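Local coordinates for protein metal-dependent phosphohydrolase, HDOD domain-containing (Geobacter sulfurreducens, PDB 3HC1) that binds two iron ions in an HD-type site and is probably a metal-dependent phosphohydrolase, though its function is unknown, at residues 208-220 / 225-238. Sequence-based numbering, arbitrary orientation.
Sequences EFICDTILYHHDI and YKQAAIVAMVAFAD. With FE (Fe (III) ion), chain B; FE (Fe (III) ion), chain C.
Thr-213 of helix 208-216 lies against Val-231 and Val-234 of helix 229-243, and its two branches illustrate how a threonine can serve a helix-helix interface in two ways at once. Its hydroxyl turns back on its own helix, OG1 donating to Phe-209 O at 2.8 Å in the carbonyl plane, while CG2, anti to the backbone N, is directed at Val-234 CG1, 3.6 Å away. An alanine here would lose both branches, and is likely to open a gap beside Val-234 and leave Phe-209 O without its hydroxyl donor. Val-231 and Thr-213 lie alongside each other, pointing opposite ways, with Val-231 CG2 near OG1 and its CG1 touching both Tyr-216 CB and Ile-220 CD1. Ile-220 packs tightly in turn: its CD1 comes within 3.4 Å of Ala-232 CA. Toward the start of both helices, away from the irons, Ile-230 CD1 meets the Phe-209 ring obliquely. Tyr-225 OH donates to the anti lone pair of Asp-212 OD2 at 2.6 Å, with ring and carboxylate planes 39° apart, and a water bridges the same hydroxyl to Phe-209 O.

The two helical segments, inclined at 38°, lead to three iron ligands: His-217 and His-218 in the turn after helix 208-216, and Asp-238 in helix 229-243. The histidines bind one ion through NE2, and Asp-238 binds the other through OD1; a water ligates both ions. The Asp-238 carboxylate stands nearly perpendicular to both imidazoles. A second water lies within hydrogen-bonding distance of both His-217 O and Asp-238 OD2. His-122, His-152, Asp-153, His-193 and Glu-249 complete the di-iron centre, in keeping with an HD-type metal site. Around this pair, helix 193-203 packs on Cys-211 and Ile-214, helix 142-150 on Thr-213 and Ile-230, and helix 116-136 on Phe-236 and Ala-237.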
# COMPACT_ATOMS: atom_id res chain seq x y z
N GLU A 208 7.27 -13.10 0.39
CA GLU A 208 8.33 -12.22 -0.09
C GLU A 208 7.92 -11.32 -1.23
O GLU A 208 8.58 -10.31 -1.43
CB GLU A 208 9.62 -13.02 -0.38
CG GLU A 208 10.24 -13.46 0.92
CD GLU A 208 11.56 -14.19 0.84
OE1 GLU A 208 11.85 -14.90 -0.18
OE2 GLU A 208 12.27 -14.07 1.87
N PHE A 209 6.84 -11.62 -1.97
CA PHE A 209 6.43 -10.67 -3.01
C PHE A 209 6.02 -9.35 -2.36
O PHE A 209 6.26 -8.29 -2.92
CB PHE A 209 5.37 -11.20 -3.99
CG PHE A 209 3.96 -11.06 -3.55
CD1 PHE A 209 3.27 -9.87 -3.78
CD2 PHE A 209 3.29 -12.13 -2.95
CE1 PHE A 209 1.93 -9.75 -3.44
CE2 PHE A 209 1.92 -11.99 -2.54
CZ PHE A 209 1.25 -10.80 -2.79
N ILE A 210 5.46 -9.43 -1.16
CA ILE A 210 5.05 -8.23 -0.39
C ILE A 210 6.28 -7.64 0.26
O ILE A 210 6.51 -6.43 0.16
CB ILE A 210 3.97 -8.57 0.70
CG1 ILE A 210 2.68 -9.03 0.03
CG2 ILE A 210 3.69 -7.37 1.62
CD1 ILE A 210 1.73 -9.87 0.91
N CYS A 211 7.08 -8.46 0.93
CA CYS A 211 8.32 -8.00 1.56
C CYS A 211 9.18 -7.24 0.59
O CYS A 211 9.67 -6.14 0.90
CB CYS A 211 9.10 -9.18 2.14
SG CYS A 211 8.26 -9.97 3.54
N ASP A 212 9.37 -7.80 -0.60
CA ASP A 212 10.23 -7.11 -1.57
C ASP A 212 9.59 -5.78 -2.08
O ASP A 212 10.28 -4.86 -2.43
CB ASP A 212 10.46 -8.03 -2.75
CG ASP A 212 11.31 -9.25 -2.40
OD1 ASP A 212 11.78 -9.43 -1.23
OD2 ASP A 212 11.46 -10.10 -3.33
N THR A 213 8.27 -5.70 -2.15
CA THR A 213 7.62 -4.51 -2.60
C THR A 213 7.93 -3.39 -1.60
O THR A 213 8.37 -2.32 -2.02
CB THR A 213 6.11 -4.66 -2.72
OG1 THR A 213 5.78 -5.61 -3.75
CG2 THR A 213 5.46 -3.29 -3.01
N ILE A 214 7.85 -3.71 -0.30
CA ILE A 214 8.18 -2.79 0.83
C ILE A 214 9.66 -2.35 0.75
O ILE A 214 9.96 -1.18 0.85
CB ILE A 214 7.82 -3.43 2.17
CG1 ILE A 214 6.33 -3.74 2.28
CG2 ILE A 214 8.22 -2.53 3.38
CD1 ILE A 214 6.02 -4.72 3.48
N LEU A 215 10.56 -3.28 0.42
CA LEU A 215 12.00 -2.99 0.34
C LEU A 215 12.41 -2.13 -0.85
O LEU A 215 13.32 -1.28 -0.73
CB LEU A 215 12.79 -4.32 0.28
CG LEU A 215 14.33 -4.26 0.25
CD1 LEU A 215 14.88 -3.47 1.45
CD2 LEU A 215 14.95 -5.67 0.18
N TYR A 216 11.76 -2.33 -1.99
CA TYR A 216 12.25 -1.78 -3.27
C TYR A 216 11.39 -0.69 -3.88
O TYR A 216 11.70 -0.20 -4.97
CB TYR A 216 12.41 -2.90 -4.29
CG TYR A 216 13.40 -4.00 -3.94
CD1 TYR A 216 14.76 -3.74 -3.76
CD2 TYR A 216 12.98 -5.33 -3.90
CE1 TYR A 216 15.67 -4.81 -3.48
CE2 TYR A 216 13.86 -6.39 -3.63
CZ TYR A 216 15.18 -6.12 -3.41
OH TYR A 216 15.99 -7.19 -3.18
N HIS A 217 10.32 -0.31 -3.18
CA HIS A 217 9.32 0.58 -3.77
C HIS A 217 9.79 1.97 -4.12
O HIS A 217 9.12 2.63 -4.91
CB HIS A 217 8.03 0.63 -2.97
CG HIS A 217 8.13 1.39 -1.68
ND1 HIS A 217 8.35 0.78 -0.46
CD2 HIS A 217 7.91 2.70 -1.42
CE1 HIS A 217 8.33 1.69 0.49
NE2 HIS A 217 8.17 2.87 -0.08
N HIS A 218 10.93 2.40 -3.54
CA HIS A 218 11.54 3.70 -3.92
C HIS A 218 12.59 3.58 -5.01
O HIS A 218 13.11 4.59 -5.44
CB HIS A 218 12.09 4.47 -2.69
CG HIS A 218 11.01 5.00 -1.80
ND1 HIS A 218 10.29 6.13 -2.12
CD2 HIS A 218 10.51 4.57 -0.61
CE1 HIS A 218 9.36 6.34 -1.20
NE2 HIS A 218 9.49 5.43 -0.25
N ASP A 219 12.91 2.37 -5.49
CA ASP A 219 13.74 2.22 -6.69
C ASP A 219 13.52 0.88 -7.36
O ASP A 219 14.19 -0.09 -7.03
CB ASP A 219 15.20 2.41 -6.39
CG ASP A 219 16.06 2.47 -7.67
OD1 ASP A 219 15.54 2.56 -8.83
OD2 ASP A 219 17.27 2.42 -7.48
N ILE A 220 12.57 0.86 -8.28
CA ILE A 220 12.20 -0.36 -9.01
C ILE A 220 13.42 -1.00 -9.69
O ILE A 220 13.49 -2.20 -9.83
CB ILE A 220 11.05 -0.09 -9.99
CG1 ILE A 220 10.52 -1.39 -10.62
CG2 ILE A 220 11.46 0.92 -11.07
CD1 ILE A 220 10.12 -2.48 -9.59
N TYR A 225 15.32 -9.42 -9.72
CA TYR A 225 14.73 -10.37 -10.63
C TYR A 225 13.77 -9.71 -11.64
O TYR A 225 13.23 -8.61 -11.43
CB TYR A 225 14.01 -11.46 -9.83
CG TYR A 225 13.10 -10.92 -8.73
CD1 TYR A 225 11.80 -10.46 -9.01
CD2 TYR A 225 13.52 -10.91 -7.39
CE1 TYR A 225 10.94 -9.98 -8.00
CE2 TYR A 225 12.62 -10.45 -6.35
CZ TYR A 225 11.36 -9.98 -6.67
OH TYR A 225 10.49 -9.53 -5.68
N LYS A 226 13.49 -10.46 -12.69
CA LYS A 226 12.84 -9.94 -13.87
C LYS A 226 11.34 -9.85 -13.68
O LYS A 226 10.70 -8.94 -14.13
CB LYS A 226 13.18 -10.87 -15.06
CG LYS A 226 12.63 -10.44 -16.41
CD LYS A 226 12.81 -11.56 -17.45
CE LYS A 226 12.65 -11.03 -18.86
NZ LYS A 226 12.17 -12.12 -19.76
N GLN A 227 10.75 -10.84 -13.03
CA GLN A 227 9.32 -10.82 -12.85
C GLN A 227 9.01 -9.97 -11.62
O GLN A 227 8.81 -10.49 -10.53
CB GLN A 227 8.79 -12.22 -12.74
CG GLN A 227 8.99 -13.02 -14.04
CD GLN A 227 7.70 -13.27 -14.77
OE1 GLN A 227 6.90 -12.35 -14.97
NE2 GLN A 227 7.46 -14.53 -15.15
N ALA A 228 8.93 -8.67 -11.86
CA ALA A 228 8.79 -7.68 -10.80
C ALA A 228 7.61 -6.73 -11.05
O ALA A 228 7.68 -5.56 -10.66
CB ALA A 228 10.13 -6.91 -10.65
N ALA A 229 6.50 -7.26 -11.60
CA ALA A 229 5.27 -6.48 -11.95
C ALA A 229 4.67 -5.84 -10.75
O ALA A 229 4.43 -4.65 -10.78
CB ALA A 229 4.22 -7.32 -12.64
N ILE A 230 4.48 -6.56 -9.65
CA ILE A 230 3.82 -5.97 -8.49
C ILE A 230 4.61 -4.80 -7.94
O ILE A 230 4.05 -3.75 -7.69
CB ILE A 230 3.51 -7.03 -7.37
CG1 ILE A 230 2.50 -8.09 -7.90
CG2 ILE A 230 2.93 -6.32 -6.16
CD1 ILE A 230 2.33 -9.33 -7.03
N VAL A 231 5.92 -4.98 -7.74
CA VAL A 231 6.76 -3.95 -7.19
C VAL A 231 6.74 -2.74 -8.12
O VAL A 231 6.59 -1.60 -7.67
CB VAL A 231 8.25 -4.36 -7.04
CG1 VAL A 231 8.97 -3.23 -6.24
CG2 VAL A 231 8.42 -5.72 -6.36
N ALA A 232 6.87 -3.00 -9.43
CA ALA A 232 6.86 -1.95 -10.42
C ALA A 232 5.55 -1.14 -10.34
O ALA A 232 5.59 0.10 -10.37
CB ALA A 232 7.09 -2.54 -11.82
N MSE A 233 4.41 -1.84 -10.16
CA MSE A 233 3.10 -1.22 -10.04
C MSE A 233 2.97 -0.31 -8.83
O MSE A 233 2.45 0.83 -8.90
CB MSE A 233 1.95 -2.30 -10.10
CG MSE A 233 1.79 -2.76 -11.58
SE MSE A 233 0.76 -4.36 -11.61
CE MSE A 233 1.47 -4.88 -13.35
N VAL A 234 3.46 -0.82 -7.71
CA VAL A 234 3.37 -0.07 -6.43
C VAL A 234 4.38 1.06 -6.44
O VAL A 234 4.07 2.17 -5.94
CB VAL A 234 3.56 -1.02 -5.23
CG1 VAL A 234 3.80 -0.24 -3.84
CG2 VAL A 234 2.39 -2.07 -5.15
N ALA A 235 5.59 0.84 -6.98
CA ALA A 235 6.56 1.96 -7.05
C ALA A 235 6.00 3.07 -7.88
O ALA A 235 6.12 4.24 -7.49
CB ALA A 235 7.95 1.57 -7.63
N PHE A 236 5.40 2.74 -9.05
CA PHE A 236 4.76 3.79 -9.87
C PHE A 236 3.65 4.50 -9.11
O PHE A 236 3.60 5.75 -9.05
CB PHE A 236 4.25 3.28 -11.24
CG PHE A 236 3.56 4.32 -12.03
CD1 PHE A 236 2.24 4.60 -11.81
CD2 PHE A 236 4.28 5.10 -12.93
CE1 PHE A 236 1.62 5.60 -12.48
CE2 PHE A 236 3.66 6.10 -13.61
CZ PHE A 236 2.34 6.36 -13.39
N ALA A 237 2.76 3.71 -8.51
CA ALA A 237 1.64 4.28 -7.77
C ALA A 237 2.09 5.21 -6.63
O ALA A 237 1.46 6.24 -6.38
CB ALA A 237 0.67 3.19 -7.27
N ASP A 238 3.19 4.89 -5.98
CA ASP A 238 3.68 5.70 -4.90
C ASP A 238 4.18 7.05 -5.43
O ASP A 238 3.81 8.11 -4.92
CB ASP A 238 4.78 5.00 -4.11
CG ASP A 238 5.45 5.91 -3.14
OD1 ASP A 238 4.72 6.43 -2.30
OD2 ASP A 238 6.66 6.18 -3.24
FE FE B . 7.75 4.77 0.92
FE FE C . 4.78 5.81 -0.13
O HOH W 1 7.88 -8.92 -5.66
O HOH W 2 8.32 5.39 -5.08
O HOH W 3 6.59 5.09 -0.54